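Local coordinates for protein ribonuclease H (Uncultured organism, PDB 4IBN) that probably cleaves the RNA strand of RNA-DNA hybrids endonucleolytically, with magnesium as cofactor, and is a type 1 RNase H, at residues 140-154 with 194-208. Numbering follows the deposited sequence.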
loop_
_atom_site.group_PDB
_atom_site.type_symbol
_atom_site.label_atom_id
_atom_site.label_comp_id
_atom_site.label_asym_id
_atom_site.label_seq_id
_atom_site.Cartn_x
_atom_site.Cartn_y
_atom_site.Cartn_z
ATOM N N ALA A 140 -4.162 -1.270 13.034
ATOM C CA ALA A 140 -4.310 -2.695 12.942
ATOM C C ALA A 140 -4.573 -3.070 11.493
ATOM O O ALA A 140 -5.441 -2.526 10.899
ATOM C CB ALA A 140 -5.417 -3.138 13.799
ATOM N N VAL A 141 -3.767 -3.986 10.968
ATOM C CA VAL A 141 -3.737 -4.274 9.557
ATOM C C VAL A 141 -3.893 -5.741 9.237
ATOM O O VAL A 141 -3.300 -6.550 9.848
ATOM C CB VAL A 141 -2.464 -3.751 8.912
ATOM C CG1 VAL A 141 -2.567 -3.819 7.392
ATOM C CG2 VAL A 141 -2.187 -2.341 9.330
ATOM N N GLU A 142 -4.756 -6.024 8.275
ATOM C CA GLU A 142 -4.851 -7.336 7.711
ATOM C C GLU A 142 -4.212 -7.223 6.361
ATOM O O GLU A 142 -4.651 -6.481 5.572
ATOM C CB GLU A 142 -6.302 -7.796 7.566
ATOM C CG GLU A 142 -6.436 -9.072 6.788
ATOM C CD GLU A 142 -7.829 -9.631 6.679
ATOM O OE1 GLU A 142 -8.738 -9.134 7.298
ATOM O OE2 GLU A 142 -7.972 -10.606 5.965
ATOM N N TRP A 143 -3.160 -7.976 6.154
ATOM C CA TRP A 143 -2.406 -7.912 4.924
ATOM C C TRP A 143 -2.904 -8.968 3.941
ATOM O O TRP A 143 -2.974 -10.095 4.309
ATOM C CB TRP A 143 -0.898 -8.118 5.225
ATOM C CG TRP A 143 -0.318 -7.135 6.206
ATOM C CD1 TRP A 143 -0.101 -7.324 7.502
ATOM C CD2 TRP A 143 0.119 -5.816 5.925
ATOM N NE1 TRP A 143 0.415 -6.209 8.080
ATOM C CE2 TRP A 143 0.563 -5.264 7.111
ATOM C CE3 TRP A 143 0.178 -5.055 4.785
ATOM C CZ2 TRP A 143 1.029 -3.981 7.184
ATOM C CZ3 TRP A 143 0.657 -3.810 4.855
ATOM C CH2 TRP A 143 1.066 -3.268 6.033
ATOM N N ARG A 144 -3.262 -8.586 2.721
ATOM C CA ARG A 144 -3.805 -9.510 1.743
ATOM C C ARG A 144 -3.079 -9.393 0.420
ATOM O O ARG A 144 -2.795 -8.327 0.040
ATOM C CB ARG A 144 -5.271 -9.189 1.460
ATOM C CG ARG A 144 -6.210 -9.414 2.617
ATOM C CD ARG A 144 -7.629 -9.416 2.181
ATOM N NE ARG A 144 -8.581 -9.512 3.264
ATOM C CZ ARG A 144 -9.854 -9.204 3.150
ATOM N NH1 ARG A 144 -10.328 -8.793 2.014
ATOM N NH2 ARG A 144 -10.644 -9.288 4.178
ATOM N N TRP A 145 -2.809 -10.525 -0.237
ATOM C CA TRP A 145 -2.198 -10.563 -1.557
ATOM C C TRP A 145 -3.222 -10.954 -2.618
ATOM O O TRP A 145 -4.054 -11.776 -2.393
ATOM C CB TRP A 145 -1.058 -11.585 -1.587
ATOM C CG TRP A 145 -0.434 -11.765 -2.896
ATOM C CD1 TRP A 145 0.329 -10.901 -3.506
ATOM C CD2 TRP A 145 -0.522 -12.885 -3.743
ATOM N NE1 TRP A 145 0.741 -11.361 -4.684
ATOM C CE2 TRP A 145 0.218 -12.593 -4.870
ATOM C CE3 TRP A 145 -1.175 -14.091 -3.674
ATOM C CZ2 TRP A 145 0.335 -13.460 -5.915
ATOM C CZ3 TRP A 145 -1.049 -14.952 -4.710
ATOM C CH2 TRP A 145 -0.308 -14.624 -5.814
ATOM N N VAL A 146 -3.119 -10.318 -3.772
ATOM C CA VAL A 146 -3.813 -10.749 -4.968
ATOM C C VAL A 146 -2.863 -10.697 -6.130
ATOM O O VAL A 146 -1.953 -9.954 -6.110
ATOM C CB VAL A 146 -4.993 -9.817 -5.325
ATOM C CG1 VAL A 146 -6.132 -9.991 -4.336
ATOM C CG2 VAL A 146 -4.551 -8.431 -5.399
ATOM N N ARG A 147 -3.102 -11.493 -7.151
ATOM C CA ARG A 147 -2.337 -11.350 -8.358
ATOM C C ARG A 147 -2.661 -10.063 -9.052
ATOM O O ARG A 147 -3.752 -9.698 -9.191
ATOM C CB ARG A 147 -2.577 -12.510 -9.304
ATOM C CG ARG A 147 -1.991 -13.844 -8.836
ATOM C CD ARG A 147 -2.397 -15.023 -9.741
ATOM N NE ARG A 147 -3.697 -15.538 -9.335
ATOM C CZ ARG A 147 -4.790 -15.358 -10.033
ATOM N NH1 ARG A 147 -4.705 -14.735 -11.160
ATOM N NH2 ARG A 147 -5.942 -15.781 -9.611
ATOM N N GLY A 148 -1.637 -9.407 -9.499
ATOM C CA GLY A 148 -1.742 -8.279 -10.389
ATOM C C GLY A 148 -2.156 -8.620 -11.814
ATOM O O GLY A 148 -2.002 -9.690 -12.253
ATOM N N HIS A 149 -2.717 -7.631 -12.481
ATOM C CA HIS A 149 -3.076 -7.747 -13.869
ATOM C C HIS A 149 -3.962 -8.968 -14.034
ATOM O O HIS A 149 -3.805 -9.705 -14.944
ATOM C CB HIS A 149 -1.835 -7.842 -14.750
ATOM C CG HIS A 149 -1.947 -7.134 -16.066
ATOM N ND1 HIS A 149 -1.874 -7.774 -17.282
ATOM C CD2 HIS A 149 -2.114 -5.832 -16.351
ATOM C CE1 HIS A 149 -2.004 -6.898 -18.259
ATOM N NE2 HIS A 149 -2.136 -5.709 -17.718
ATOM N N ALA A 150 -4.865 -9.167 -13.108
ATOM C CA ALA A 150 -5.693 -10.341 -13.100
ATOM C C ALA A 150 -7.193 -10.072 -12.992
ATOM O O ALA A 150 -7.928 -10.961 -12.764
ATOM C CB ALA A 150 -5.262 -11.271 -12.014
ATOM N N GLY A 151 -7.597 -8.837 -13.190
ATOM C CA GLY A 151 -8.997 -8.519 -13.192
ATOM C C GLY A 151 -9.577 -8.051 -11.888
ATOM O O GLY A 151 -10.721 -7.888 -11.815
ATOM N N HIS A 152 -8.754 -7.792 -10.895
ATOM C CA HIS A 152 -9.247 -7.242 -9.639
ATOM C C HIS A 152 -9.311 -5.749 -9.871
ATOM O O HIS A 152 -8.324 -5.149 -10.006
ATOM C CB HIS A 152 -8.255 -7.571 -8.534
ATOM C CG HIS A 152 -8.680 -7.161 -7.161
ATOM N ND1 HIS A 152 -8.841 -5.858 -6.787
ATOM C CD2 HIS A 152 -8.901 -7.897 -6.048
ATOM C CE1 HIS A 152 -9.193 -5.809 -5.520
ATOM N NE2 HIS A 152 -9.218 -7.031 -5.042
ATOM N N ALA A 153 -10.506 -5.168 -9.885
ATOM C CA ALA A 153 -10.649 -3.817 -10.341
ATOM C C ALA A 153 -9.898 -2.787 -9.549
ATOM O O ALA A 153 -9.256 -1.978 -10.097
ATOM C CB ALA A 153 -12.097 -3.437 -10.377
ATOM N N GLN A 154 -10.019 -2.838 -8.245
ATOM C CA GLN A 154 -9.312 -1.875 -7.451
ATOM C C GLN A 154 -7.799 -1.986 -7.584
ATOM O O GLN A 154 -7.119 -1.031 -7.520
ATOM C CB GLN A 154 -9.752 -1.946 -5.998
ATOM C CG GLN A 154 -11.157 -1.508 -5.754
ATOM C CD GLN A 154 -12.079 -2.669 -5.507
ATOM O OE1 GLN A 154 -11.952 -3.677 -6.096
ATOM N NE2 GLN A 154 -12.975 -2.493 -4.586
ATOM N N MET A 194 -13.562 -6.708 -15.549
ATOM C CA MET A 194 -13.003 -6.865 -14.228
ATOM C C MET A 194 -14.018 -7.083 -13.136
ATOM O O MET A 194 -15.161 -6.848 -13.342
ATOM C CB MET A 194 -12.195 -5.637 -13.894
ATOM C CG MET A 194 -11.225 -5.256 -14.917
ATOM S SD MET A 194 -10.135 -4.081 -14.217
ATOM C CE MET A 194 -9.329 -3.433 -15.640
ATOM N N ARG A 195 -13.553 -7.538 -11.979
ATOM C CA ARG A 195 -14.405 -7.826 -10.844
ATOM C C ARG A 195 -14.078 -6.897 -9.712
ATOM O O ARG A 195 -12.955 -6.734 -9.403
ATOM C CB ARG A 195 -14.194 -9.240 -10.357
ATOM C CG ARG A 195 -14.988 -10.251 -11.091
ATOM C CD ARG A 195 -14.239 -11.505 -11.268
ATOM N NE ARG A 195 -14.392 -12.318 -10.136
ATOM C CZ ARG A 195 -13.549 -13.270 -9.797
ATOM N NH1 ARG A 195 -12.447 -13.499 -10.509
ATOM N NH2 ARG A 195 -13.805 -13.978 -8.746
ATOM N N LEU A 196 -15.087 -6.292 -9.117
ATOM C CA LEU A 196 -14.921 -5.389 -8.017
ATOM C C LEU A 196 -14.989 -6.117 -6.672
ATOM O O LEU A 196 -15.779 -6.964 -6.510
ATOM C CB LEU A 196 -16.017 -4.363 -8.057
ATOM C CG LEU A 196 -15.974 -3.267 -7.046
ATOM C CD1 LEU A 196 -15.031 -2.212 -7.460
ATOM C CD2 LEU A 196 -17.321 -2.730 -6.877
ATOM N N GLU A 197 -14.120 -5.766 -5.738
ATOM C CA GLU A 197 -14.191 -6.354 -4.417
ATOM C C GLU A 197 -15.101 -5.516 -3.525
ATOM O O GLU A 197 -14.905 -4.391 -3.349
ATOM C CB GLU A 197 -12.807 -6.457 -3.819
ATOM C CG GLU A 197 -12.764 -7.002 -2.434
ATOM C CD GLU A 197 -11.490 -7.798 -2.059
ATOM O OE1 GLU A 197 -10.396 -7.633 -2.626
ATOM O OE2 GLU A 197 -11.636 -8.597 -1.116
ATOM N N PRO A 198 -16.097 -6.148 -2.960
ATOM C CA PRO A 198 -16.989 -5.448 -2.045
ATOM C C PRO A 198 -16.252 -5.007 -0.803
ATOM O O PRO A 198 -15.287 -5.602 -0.451
ATOM C CB PRO A 198 -18.025 -6.513 -1.671
ATOM C CG PRO A 198 -17.825 -7.585 -2.581
ATOM C CD PRO A 198 -16.442 -7.559 -3.057
ATOM N N PHE A 199 -16.732 -3.963 -0.171
ATOM C CA PHE A 199 -16.113 -3.453 1.030
ATOM C C PHE A 199 -16.199 -4.496 2.152
ATOM O O PHE A 199 -17.139 -5.167 2.299
ATOM C CB PHE A 199 -16.786 -2.159 1.467
ATOM C CG PHE A 199 -16.036 -1.397 2.525
ATOM C CD1 PHE A 199 -15.051 -0.519 2.185
ATOM C CD2 PHE A 199 -16.293 -1.579 3.848
ATOM C CE1 PHE A 199 -14.389 0.123 3.125
ATOM C CE2 PHE A 199 -15.602 -0.904 4.767
ATOM C CZ PHE A 199 -14.663 -0.069 4.411
ATOM N N PRO A 200 -15.177 -4.585 2.947
ATOM C CA PRO A 200 -15.153 -5.617 3.962
ATOM C C PRO A 200 -16.117 -5.441 5.102
ATOM O O PRO A 200 -16.462 -4.373 5.448
ATOM C CB PRO A 200 -13.718 -5.567 4.468
ATOM C CG PRO A 200 -13.246 -4.284 4.176
ATOM C CD PRO A 200 -13.902 -3.873 2.900
ATOM N N ASP A 201 -16.558 -6.567 5.634
ATOM C CA ASP A 201 -17.320 -6.679 6.856
ATOM C C ASP A 201 -16.382 -6.539 8.022
ATOM O O ASP A 201 -15.343 -7.057 8.005
ATOM C CB ASP A 201 -17.835 -8.091 7.000
ATOM C CG ASP A 201 -18.940 -8.411 6.121
ATOM O OD1 ASP A 201 -19.295 -7.585 5.279
ATOM O OD2 ASP A 201 -19.486 -9.507 6.285
ATOM N N ALA A 202 -16.799 -5.918 9.087
ATOM C CA ALA A 202 -15.949 -5.838 10.238
ATOM C C ALA A 202 -15.711 -7.213 10.817
ATOM O O ALA A 202 -14.826 -7.398 11.622
ATOM C CB ALA A 202 -16.475 -4.917 11.236
ATOM N N ALA A 203 -16.501 -8.173 10.388
ATOM C CA ALA A 203 -16.257 -9.613 10.442
ATOM C C ALA A 203 -15.187 -10.300 9.586
ATOM O O ALA A 203 -14.638 -11.293 9.934
ATOM C CB ALA A 203 -17.537 -10.334 10.302
ATOM N N ALA A 204 -14.995 -9.797 8.400
ATOM C CA ALA A 204 -13.995 -10.251 7.500
ATOM C C ALA A 204 -12.670 -9.828 8.125
ATOM O O ALA A 204 -11.648 -10.155 7.565
ATOM C CB ALA A 204 -14.156 -9.588 6.177
ATOM N N PHE A 205 -12.685 -9.070 9.234
ATOM C CA PHE A 205 -11.468 -8.381 9.635
ATOM C C PHE A 205 -10.616 -9.218 10.535
ATOM O O PHE A 205 -10.989 -9.505 11.624
ATOM C CB PHE A 205 -11.699 -7.004 10.257
ATOM C CG PHE A 205 -10.427 -6.206 10.483
ATOM C CD1 PHE A 205 -9.629 -5.871 9.461
ATOM C CD2 PHE A 205 -10.045 -5.817 11.730
ATOM C CE1 PHE A 205 -8.491 -5.174 9.697
ATOM C CE2 PHE A 205 -8.936 -5.111 11.941
ATOM C CZ PHE A 205 -8.152 -4.804 10.920
ATOM N N ARG A 206 -9.459 -9.599 10.025
ATOM C CA ARG A 206 -8.546 -10.450 10.737
ATOM C C ARG A 206 -7.141 -9.848 10.751
ATOM O O ARG A 206 -6.354 -10.185 9.946
ATOM C CB ARG A 206 -8.510 -11.821 10.061
ATOM C CG ARG A 206 -9.758 -12.681 10.322
ATOM C CD ARG A 206 -10.199 -12.554 11.768
ATOM N NE ARG A 206 -11.299 -13.441 12.144
ATOM C CZ ARG A 206 -12.540 -13.032 12.411
ATOM N NH1 ARG A 206 -12.851 -11.753 12.338
ATOM N NH2 ARG A 206 -13.482 -13.912 12.743
ATOM N N PRO A 207 -6.860 -8.946 11.649
ATOM C CA PRO A 207 -5.572 -8.280 11.617
ATOM C C PRO A 207 -4.419 -9.154 12.018
ATOM O O PRO A 207 -4.565 -10.017 12.837
ATOM C CB PRO A 207 -5.711 -7.179 12.638
ATOM C CG PRO A 207 -6.652 -7.677 13.550
ATOM C CD PRO A 207 -7.652 -8.441 12.765
ATOM N N SER A 208 -3.274 -8.847 11.449
ATOM C CA SER A 208 -2.017 -9.464 11.804
ATOM C C SER A 208 -1.563 -8.953 13.118
ATOM O O SER A 208 -2.011 -7.976 13.571
ATOM C CB SER A 208 -0.953 -9.109 10.801
ATOM O OG SER A 208 -1.054 -9.891 9.686
HETATM O O HOH W 1 -1.894 -5.309 12.812
HETATM O O HOH W 2 -10.050 -12.142 6.357
HETATM O O HOH W 3 -3.089 -10.227 8.046
HETATM O O HOH W 4 -8.942 -7.890 -0.307
#
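Polar bonds at two ends, joined by a salt-bridge network, fasten the extended C-terminal segment 194-208 to the RNase H fold, from edge strand 140-145 to the start of helix 153-168. At the helix start Gly151 O accepts Arg195 N and Ala153 N donates to Arg195 O, a single beta bridge between His152 and Arg195. The Gln154 side chain bends at chi2 (105°), which brings its amide to the backbone of Glu197: OE1 takes Glu197 N and NE2 gives to Glu197 O, both at 3.0 Å. His152 NE2 donates from the ring edge, close to the ring plane, to the anti side of Glu197 OE1 (2.8 Å), while its ND1 caps Asn155 N. The other carboxylate oxygen, Glu197 OE2, makes a long salt bridge of 3.4 Å to Arg144 NH1. Arg144 NE in turn holds Glu142 OE2 at 3.0 Å, approaching from above the carboxylate plane. Glu142, extended with CG anti to N (chi1 171°), passes CB and CG beside Arg206 O and accepts Arg206 N on OE1 at 2.9 Å. With an alanine here, Arg206 N would probably lose this acceptor and the Arg144 guanidinium would be freer to turn. Ser208 N binds Val141 O at 2.8 Å, and Phe205 turns its ring edge to Ala140 O. Strand 140-145 pairs with strand 90-95, while Ser208 touches helix 98-113, Glu197 meets Tyr20 of strand 16-25, and Met194 rests on helix 180-184.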